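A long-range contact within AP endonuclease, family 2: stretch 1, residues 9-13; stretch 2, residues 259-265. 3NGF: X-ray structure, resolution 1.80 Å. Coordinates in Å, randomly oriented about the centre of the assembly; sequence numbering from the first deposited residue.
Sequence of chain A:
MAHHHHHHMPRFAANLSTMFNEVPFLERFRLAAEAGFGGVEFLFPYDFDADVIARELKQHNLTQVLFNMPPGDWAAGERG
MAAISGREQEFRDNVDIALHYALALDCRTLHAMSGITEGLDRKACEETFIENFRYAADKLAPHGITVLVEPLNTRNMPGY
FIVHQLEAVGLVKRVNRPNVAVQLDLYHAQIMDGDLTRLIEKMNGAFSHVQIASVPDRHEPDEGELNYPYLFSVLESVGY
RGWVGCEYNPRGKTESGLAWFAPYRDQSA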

# COMPACT_ATOMS: atom_id res chain seq x y z
N MET A 9 6.69 -19.62 3.21
CA MET A 9 5.30 -19.07 3.23
C MET A 9 5.35 -17.56 3.32
O MET A 9 6.13 -17.02 4.11
CB MET A 9 4.56 -19.60 4.46
N PRO A 10 4.51 -16.85 2.54
CA PRO A 10 4.46 -15.40 2.72
C PRO A 10 3.92 -14.98 4.06
O PRO A 10 3.22 -15.75 4.72
CB PRO A 10 3.48 -14.92 1.63
CG PRO A 10 3.35 -16.03 0.70
CD PRO A 10 3.54 -17.28 1.52
N ARG A 11 4.27 -13.77 4.47
CA ARG A 11 3.71 -13.21 5.70
C ARG A 11 2.66 -12.17 5.37
O ARG A 11 2.86 -11.30 4.52
CB ARG A 11 4.78 -12.67 6.62
CG ARG A 11 5.80 -11.84 5.98
CD ARG A 11 6.80 -11.30 7.02
NE ARG A 11 7.80 -10.48 6.35
CZ ARG A 11 8.71 -9.72 6.95
NH1 ARG A 11 8.80 -9.68 8.28
NH2 ARG A 11 9.55 -9.02 6.21
N PHE A 12 1.51 -12.29 6.02
CA PHE A 12 0.33 -11.49 5.69
C PHE A 12 0.04 -10.43 6.76
O PHE A 12 0.18 -10.66 7.97
CB PHE A 12 -0.92 -12.37 5.50
CG PHE A 12 -0.80 -13.31 4.37
CD1 PHE A 12 -1.18 -12.92 3.09
CD2 PHE A 12 -0.26 -14.58 4.56
CE1 PHE A 12 -1.03 -13.80 2.02
CE2 PHE A 12 -0.12 -15.45 3.51
CZ PHE A 12 -0.52 -15.06 2.22
N ALA A 13 -0.35 -9.26 6.27
CA ALA A 13 -0.73 -8.13 7.11
C ALA A 13 -2.22 -7.85 6.90
O ALA A 13 -2.65 -7.68 5.75
CB ALA A 13 0.06 -6.90 6.72
N ALA A 259 -10.73 -18.79 6.46
CA ALA A 259 -10.23 -20.14 6.19
C ALA A 259 -8.99 -20.14 5.28
O ALA A 259 -8.08 -20.94 5.47
CB ALA A 259 -11.35 -21.07 5.58
N TRP A 260 -8.93 -19.21 4.32
CA TRP A 260 -7.83 -19.15 3.37
C TRP A 260 -6.52 -18.89 4.10
O TRP A 260 -5.45 -19.32 3.64
CB TRP A 260 -8.06 -18.04 2.32
CG TRP A 260 -7.91 -16.65 2.85
CD1 TRP A 260 -8.90 -15.84 3.30
CD2 TRP A 260 -6.68 -15.91 2.98
NE1 TRP A 260 -8.37 -14.64 3.73
CE2 TRP A 260 -7.01 -14.67 3.55
CE3 TRP A 260 -5.34 -16.20 2.70
CZ2 TRP A 260 -6.05 -13.70 3.85
CZ3 TRP A 260 -4.39 -15.24 2.97
CH2 TRP A 260 -4.74 -13.99 3.53
N PHE A 261 -6.62 -18.16 5.21
CA PHE A 261 -5.45 -17.73 6.00
C PHE A 261 -4.99 -18.81 7.00
O PHE A 261 -3.89 -18.71 7.54
CB PHE A 261 -5.83 -16.44 6.72
CG PHE A 261 -4.74 -15.85 7.59
CD1 PHE A 261 -3.50 -15.54 7.06
CD2 PHE A 261 -4.99 -15.56 8.93
CE1 PHE A 261 -2.50 -14.97 7.86
CE2 PHE A 261 -3.99 -14.98 9.75
CZ PHE A 261 -2.75 -14.70 9.22
N ALA A 262 -5.83 -19.82 7.25
CA ALA A 262 -5.52 -20.87 8.26
C ALA A 262 -4.10 -21.46 8.18
O ALA A 262 -3.44 -21.57 9.20
CB ALA A 262 -6.58 -21.98 8.23
N PRO A 263 -3.62 -21.82 6.98
CA PRO A 263 -2.26 -22.35 6.83
C PRO A 263 -1.12 -21.39 7.22
O PRO A 263 0.00 -21.84 7.42
CB PRO A 263 -2.16 -22.64 5.33
CG PRO A 263 -3.57 -22.83 4.88
CD PRO A 263 -4.37 -21.88 5.71
N TYR A 264 -1.41 -20.09 7.29
CA TYR A 264 -0.38 -19.07 7.41
C TYR A 264 -0.38 -18.36 8.76
O TYR A 264 0.53 -17.57 9.02
CB TYR A 264 -0.58 -18.03 6.31
CG TYR A 264 -0.59 -18.64 4.94
CD1 TYR A 264 0.59 -19.11 4.37
CD2 TYR A 264 -1.77 -18.78 4.21
CE1 TYR A 264 0.60 -19.68 3.12
CE2 TYR A 264 -1.77 -19.36 2.95
CZ TYR A 264 -0.58 -19.81 2.42
OH TYR A 264 -0.55 -20.36 1.19
N ARG A 265 -1.38 -18.63 9.60
CA ARG A 265 -1.60 -17.79 10.78
C ARG A 265 -0.56 -17.99 11.88
O ARG A 265 0.05 -19.05 12.00
CB ARG A 265 -3.03 -17.94 11.32
CG ARG A 265 -3.47 -19.33 11.72
CD ARG A 265 -4.82 -19.27 12.42
NE ARG A 265 -4.69 -18.62 13.72
CZ ARG A 265 -5.71 -18.26 14.50
NH1 ARG A 265 -6.98 -18.47 14.12
NH2 ARG A 265 -5.47 -17.68 15.67
O HOH W 1 1.23 -14.56 8.04

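Residues 9-13 and 259-265 lie at opposite ends of the sequence, yet they meet through a small apolar contact that buries 245 Å² in total. The first stretch runs into a β-strand. The second is a compact turn whose residues 259-263 have helical backbone angles, tightened by hydrogen bonds from Ala262 N to Ala259 O (3.1 Å) and from Tyr264 N to Phe261 O (2.8 Å). The backbones stay well apart, with the closest CA atoms, those of Met9 and Tyr264, separated by 7.1 Å, so side chains fill the space between them.

The main bump is Phe12. Its CA-to-CB bond points toward the turn, and its ring enters a hollow lined by Trp260, Phe261 and Tyr264. Trp260 sets its edge against one face of the phenylalanine, with CH2 3.7 Å from Phe12 CD1 and the ring planes at 79°, an edge-to-face arrangement that brings the polarised C-H rim of the indole to the π cloud. Tyr264 closes the hollow differently: Phe12 CE2 lies over the face of the tyrosine ring, 3.5 Å from Tyr264 CG, with the planes inclined at 58°. Phe261 fills in near the base of the side chain, where its CE1 approaches Phe12 CB to 3.9 Å.

The tyrosine ring also serves the start of the first stretch. Met9 CB sits at its edge, 4.0 Å from Tyr264 CD1, while Pro10 CD packs 4.1 Å from Tyr264 CE1. The CA-to-CB bonds of Arg11 and Ala13, the neighbours of Phe12 in sequence, point away, and neither residue touches the turn.

No direct hydrogen bond joins the modelled atoms of the two stretches. Instead, one water links their backbones, accepting from Phe12 N (3.1 Å from the water O) and donating to Tyr264 O (3.2 Å from the same atom), adding a polar bridge to an otherwise apolar fit.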